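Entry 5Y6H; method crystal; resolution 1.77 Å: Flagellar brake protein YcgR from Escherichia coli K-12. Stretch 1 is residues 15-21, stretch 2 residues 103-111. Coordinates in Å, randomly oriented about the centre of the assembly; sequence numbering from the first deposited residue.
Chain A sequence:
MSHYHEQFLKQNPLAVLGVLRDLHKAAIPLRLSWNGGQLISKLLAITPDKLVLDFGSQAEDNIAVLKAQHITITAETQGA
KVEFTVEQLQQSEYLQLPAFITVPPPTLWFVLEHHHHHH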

ATOM      1  N   ALA A  15      -6.003 -11.951   8.892  1.00 24.60           N
ATOM      2  CA  ALA A  15      -7.048 -11.107   8.323  1.00 21.50           C
ATOM      3  C   ALA A  15      -6.459  -9.981   7.486  1.00 18.22           C
ATOM      4  O   ALA A  15      -7.025  -9.612   6.449  1.00 20.51           O
ATOM      5  CB  ALA A  15      -7.929 -10.543   9.438  1.00 27.87           C
ATOM      6  N   VAL A  16      -5.330  -9.414   7.926  1.00 19.67           N
ATOM      7  CA  VAL A  16      -4.676  -8.352   7.164  1.00 16.44           C
ATOM      8  C   VAL A  16      -4.197  -8.884   5.820  1.00 16.73           C
ATOM      9  O   VAL A  16      -4.435  -8.276   4.769  1.00 17.21           O
ATOM     10  CB  VAL A  16      -3.511  -7.744   7.969  1.00 18.42           C
ATOM     11  CG1 VAL A  16      -2.634  -6.868   7.064  1.00 18.62           C
ATOM     12  CG2 VAL A  16      -4.040  -6.939   9.145  1.00 22.10           C
ATOM     13  N   LEU A  17      -3.510 -10.030   5.836  1.00 16.92           N
ATOM     14  CA  LEU A  17      -2.997 -10.598   4.595  1.00 17.63           C
ATOM     15  C   LEU A  17      -4.132 -10.968   3.646  1.00 17.62           C
ATOM     16  O   LEU A  17      -4.001 -10.815   2.427  1.00 18.41           O
ATOM     17  CB  LEU A  17      -2.115 -11.812   4.899  1.00 18.48           C
ATOM     18  CG  LEU A  17      -1.351 -12.429   3.722  1.00 20.34           C
ATOM     19  CD1 LEU A  17      -0.430 -11.400   3.098  1.00 20.83           C
ATOM     20  CD2 LEU A  17      -0.559 -13.640   4.177  1.00 22.23           C
ATOM     21  N   GLY A  18      -5.260 -11.441   4.185  1.00 19.31           N
ATOM     22  CA  GLY A  18      -6.378 -11.804   3.325  1.00 20.23           C
ATOM     23  C   GLY A  18      -6.888 -10.641   2.494  1.00 20.16           C
ATOM     24  O   GLY A  18      -7.192 -10.800   1.308  1.00 19.05           O
ATOM     25  N   VAL A  19      -6.978  -9.454   3.097  1.00 18.57           N
ATOM     26  CA  VAL A  19      -7.412  -8.277   2.350  1.00 17.93           C
ATOM     27  C   VAL A  19      -6.380  -7.907   1.295  1.00 16.31           C
ATOM     28  O   VAL A  19      -6.728  -7.534   0.167  1.00 17.85           O
ATOM     29  CB  VAL A  19      -7.683  -7.100   3.306  1.00 17.80           C
ATOM     30  CG1 VAL A  19      -8.001  -5.834   2.515  1.00 17.82           C
ATOM     31  CG2 VAL A  19      -8.817  -7.437   4.264  1.00 21.75           C
ATOM     32  N   LEU A  20      -5.094  -8.001   1.644  1.00 17.55           N
ATOM     33  CA  LEU A  20      -4.040  -7.651   0.699  1.00 14.81           C
ATOM     34  C   LEU A  20      -4.033  -8.599  -0.494  1.00 17.71           C
ATOM     35  O   LEU A  20      -3.767  -8.179  -1.627  1.00 17.45           O
ATOM     36  CB  LEU A  20      -2.684  -7.661   1.406  1.00 16.79           C
ATOM     37  CG  LEU A  20      -2.481  -6.579   2.469  1.00 19.87           C
ATOM     38  CD1 LEU A  20      -1.168  -6.798   3.209  1.00 20.07           C
ATOM     39  CD2 LEU A  20      -2.529  -5.185   1.851  1.00 19.14           C
ATOM     40  N   ARG A  21      -4.325  -9.883  -0.257  1.00 14.46           N
ATOM     41  CA  ARG A  21      -4.435 -10.833  -1.361  1.00 19.20           C
ATOM     42  C   ARG A  21      -5.554 -10.434  -2.316  1.00 17.06           C
ATOM     43  O   ARG A  21      -5.387 -10.500  -3.539  1.00 17.96           O
ATOM     44  CB  ARG A  21      -4.674 -12.249  -0.830  1.00 22.83           C
ATOM     45  CG  ARG A  21      -3.581 -12.783   0.085  1.00 25.55           C
ATOM     46  CD  ARG A  21      -2.670 -13.754  -0.632  1.00 29.33           C
ATOM     47  NE  ARG A  21      -1.832 -14.504   0.298  1.00 26.72           N
ATOM     48  CZ  ARG A  21      -0.625 -14.964  -0.004  1.00 25.65           C
ATOM     49  NH1 ARG A  21      -0.121 -14.745  -1.211  1.00 27.62           N
ATOM     50  NH2 ARG A  21       0.079 -15.642   0.894  1.00 24.59           N
ATOM     51  N   VAL A 103       6.591  -4.079   4.024  1.00 17.14           N
ATOM     52  CA  VAL A 103       6.121  -5.297   4.682  1.00 18.24           C
ATOM     53  C   VAL A 103       4.682  -5.067   5.119  1.00 16.52           C
ATOM     54  O   VAL A 103       4.228  -3.914   5.228  1.00 18.34           O
ATOM     55  CB  VAL A 103       7.033  -5.698   5.865  1.00 20.45           C
ATOM     56  CG1 VAL A 103       8.467  -5.889   5.381  1.00 20.41           C
ATOM     57  CG2 VAL A 103       6.963  -4.668   6.971  1.00 20.34           C
ATOM     58  N   PRO A 104       3.924  -6.139   5.352  1.00 17.65           N
ATOM     59  CA  PRO A 104       2.510  -5.990   5.731  1.00 19.95           C
ATOM     60  C   PRO A 104       2.356  -5.176   7.003  1.00 21.37           C
ATOM     61  O   PRO A 104       3.155  -5.308   7.943  1.00 24.05           O
ATOM     62  CB  PRO A 104       2.044  -7.439   5.934  1.00 24.30           C
ATOM     63  CG  PRO A 104       2.932  -8.242   5.058  1.00 20.18           C
ATOM     64  CD  PRO A 104       4.271  -7.549   5.088  1.00 18.16           C
ATOM     65  N   PRO A 105       1.334  -4.318   7.065  1.00 17.63           N
ATOM     66  CA  PRO A 105       1.120  -3.532   8.274  1.00 18.76           C
ATOM     67  C   PRO A 105       0.546  -4.400   9.377  1.00 19.27           C
ATOM     68  O   PRO A 105      -0.078  -5.439   9.109  1.00 20.21           O
ATOM     69  CB  PRO A 105       0.106  -2.466   7.819  1.00 20.59           C
ATOM     70  CG  PRO A 105      -0.717  -3.213   6.801  1.00 18.42           C
ATOM     71  CD  PRO A 105       0.281  -4.086   6.060  1.00 18.59           C
ATOM     72  N   PRO A 106       0.742  -4.018  10.641  1.00 18.79           N
ATOM     73  CA  PRO A 106       0.119  -4.788  11.730  1.00 19.59           C
ATOM     74  C   PRO A 106      -1.393  -4.647  11.771  1.00 23.61           C
ATOM     75  O   PRO A 106      -2.075  -5.555  12.262  1.00 25.32           O
ATOM     76  CB  PRO A 106       0.782  -4.215  12.990  1.00 24.88           C
ATOM     77  CG  PRO A 106       1.261  -2.858  12.579  1.00 31.44           C
ATOM     78  CD  PRO A 106       1.660  -2.986  11.145  1.00 25.71           C
ATOM     79  N   THR A 107      -1.940  -3.536  11.283  1.00 23.83           N
ATOM     80  CA  THR A 107      -3.383  -3.363  11.189  1.00 26.27           C
ATOM     81  C   THR A 107      -3.726  -2.747   9.840  1.00 22.13           C
ATOM     82  O   THR A 107      -2.892  -2.114   9.190  1.00 21.76           O
ATOM     83  CB  THR A 107      -3.953  -2.489  12.322  1.00 25.62           C
ATOM     84  OG1 THR A 107      -3.465  -1.145  12.193  1.00 23.73           O
ATOM     85  CG2 THR A 107      -3.573  -3.040  13.690  1.00 32.43           C
ATOM     86  N   LEU A 108      -4.981  -2.935   9.434  1.00 20.30           N
ATOM     87  CA  LEU A 108      -5.471  -2.486   8.139  1.00 21.31           C
ATOM     88  C   LEU A 108      -6.942  -2.124   8.281  1.00 25.74           C
ATOM     89  O   LEU A 108      -7.683  -2.804   8.996  1.00 29.88           O
ATOM     90  CB  LEU A 108      -5.266  -3.578   7.077  1.00 25.31           C
ATOM     91  CG  LEU A 108      -5.686  -3.391   5.616  1.00 28.75           C
ATOM     92  CD1 LEU A 108      -4.792  -4.231   4.723  1.00 26.92           C
ATOM     93  CD2 LEU A 108      -7.144  -3.783   5.412  1.00 26.08           C
ATOM     94  N   TRP A 109      -7.360  -1.053   7.611  1.00 23.62           N
ATOM     95  CA  TRP A 109      -8.767  -0.679   7.543  1.00 25.74           C
ATOM     96  C   TRP A 109      -9.358  -1.174   6.229  1.00 25.72           C
ATOM     97  O   TRP A 109      -8.812  -0.904   5.156  1.00 28.50           O
ATOM     98  CB  TRP A 109      -8.952   0.836   7.658  1.00 28.25           C
ATOM     99  CG  TRP A 109      -8.501   1.434   8.960  1.00 29.68           C
ATOM    100  CD1 TRP A 109      -7.326   2.087   9.197  1.00 28.52           C
ATOM    101  CD2 TRP A 109      -9.222   1.442  10.200  1.00 31.44           C
ATOM    102  NE1 TRP A 109      -7.268   2.499  10.508  1.00 32.88           N
ATOM    103  CE2 TRP A 109      -8.420   2.115  11.145  1.00 35.96           C
ATOM    104  CE3 TRP A 109     -10.465   0.945  10.603  1.00 34.86           C
ATOM    105  CZ2 TRP A 109      -8.822   2.306  12.467  1.00 38.49           C
ATOM    106  CZ3 TRP A 109     -10.863   1.135  11.918  1.00 34.44           C
ATOM    107  CH2 TRP A 109     -10.043   1.808  12.833  1.00 35.72           C
ATOM    108  N   PHE A 110     -10.461  -1.915   6.316  1.00 28.40           N
ATOM    109  CA  PHE A 110     -11.250  -2.325   5.155  1.00 30.92           C
ATOM    110  C   PHE A 110     -12.640  -1.747   5.389  1.00 32.75           C
ATOM    111  O   PHE A 110     -13.493  -2.395   5.998  1.00 31.07           O
ATOM    112  CB  PHE A 110     -11.280  -3.854   4.986  1.00 28.57           C
ATOM    113  CG  PHE A 110     -11.741  -4.311   3.629  1.00 28.51           C
ATOM    114  CD1 PHE A 110     -12.261  -5.584   3.452  1.00 30.49           C
ATOM    115  CD2 PHE A 110     -11.651  -3.473   2.529  1.00 26.45           C
ATOM    116  CE1 PHE A 110     -12.682  -6.011   2.206  1.00 34.50           C
ATOM    117  CE2 PHE A 110     -12.071  -3.892   1.281  1.00 28.93           C
ATOM    118  CZ  PHE A 110     -12.587  -5.163   1.118  1.00 30.60           C
ATOM    119  N   VAL A 111     -12.852  -0.522   4.916  1.00 35.14           N
ATOM    120  CA  VAL A 111     -14.043   0.258   5.242  1.00 31.55           C
ATOM    121  C   VAL A 111     -15.114  -0.016   4.191  1.00 36.49           C
ATOM    122  O   VAL A 111     -14.995   0.410   3.039  1.00 30.87           O
ATOM    123  CB  VAL A 111     -13.719   1.754   5.329  1.00 31.11           C
ATOM    124  CG1 VAL A 111     -14.934   2.534   5.803  1.00 33.92           C
ATOM    125  CG2 VAL A 111     -12.535   1.984   6.257  1.00 31.75           C
TER

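The side-chain contacts are all apolar: a helix packs on a proline-rich loop and the strand that follows it, with no hydrogen bond between the two. The helix keeps its polar backbone to itself, as in the bond from Leu-20 N to Val-16 O at 3.2 Å, and presents Val-16, Val-19 and Leu-20, one residue triad on a single helical face. Gly-18 and Arg-21 lie out of reach.

Both valines are t (chi1 167° and 174°), the rotamer that a beta-branched residue favours in a helix because it leaves the crowded p position empty of a methyl. Both methyls of Val-16 rest on Leu-108, CG1 and CG2 of Val-16 lying 4.2 and 4.1 Å from CB of Leu-108. CG1 of Val-16 also packs 4.1 Å from CG of Pro-105 and 3.6 Å from its carbonyl O. The backbones come close here, Val-16 CA lying 6.0 Å from Leu-108 CA; a short, branched side chain fits that narrow gap. Val-19 sits between Leu-108 and Phe-110, and both its methyls meet both: the closest pairs are Val-19 CG1 to Leu-108 CD2 at 3.7 Å and Val-19 CG2 to Phe-110 CD1 at 4.0 Å, with CG1 over one face of the ring.

Leu-20 adopts the m,t rotamer common in helices. Its forked end reaches two ways: CD1 lies 4.2 Å from CD of Pro-105 and 4.3 Å from CB of Pro-104, and CD2 is 3.8 Å from CD1 of Leu-108.

Leu-108 is the hub. With chi1 at 180° and chi2 at 152°, it extends toward the helix and touches all three residues of the triad. Strand alternation does the rest: Leu-108 and Phe-110 point toward the helix, Trp-109 away. The rule to read here is shape matching, with a compact valine at the closest CA approach, a second where Val-19 CA and Phe-110 CA are 7.6 Å apart, and a longer leucine bridging loop and strand.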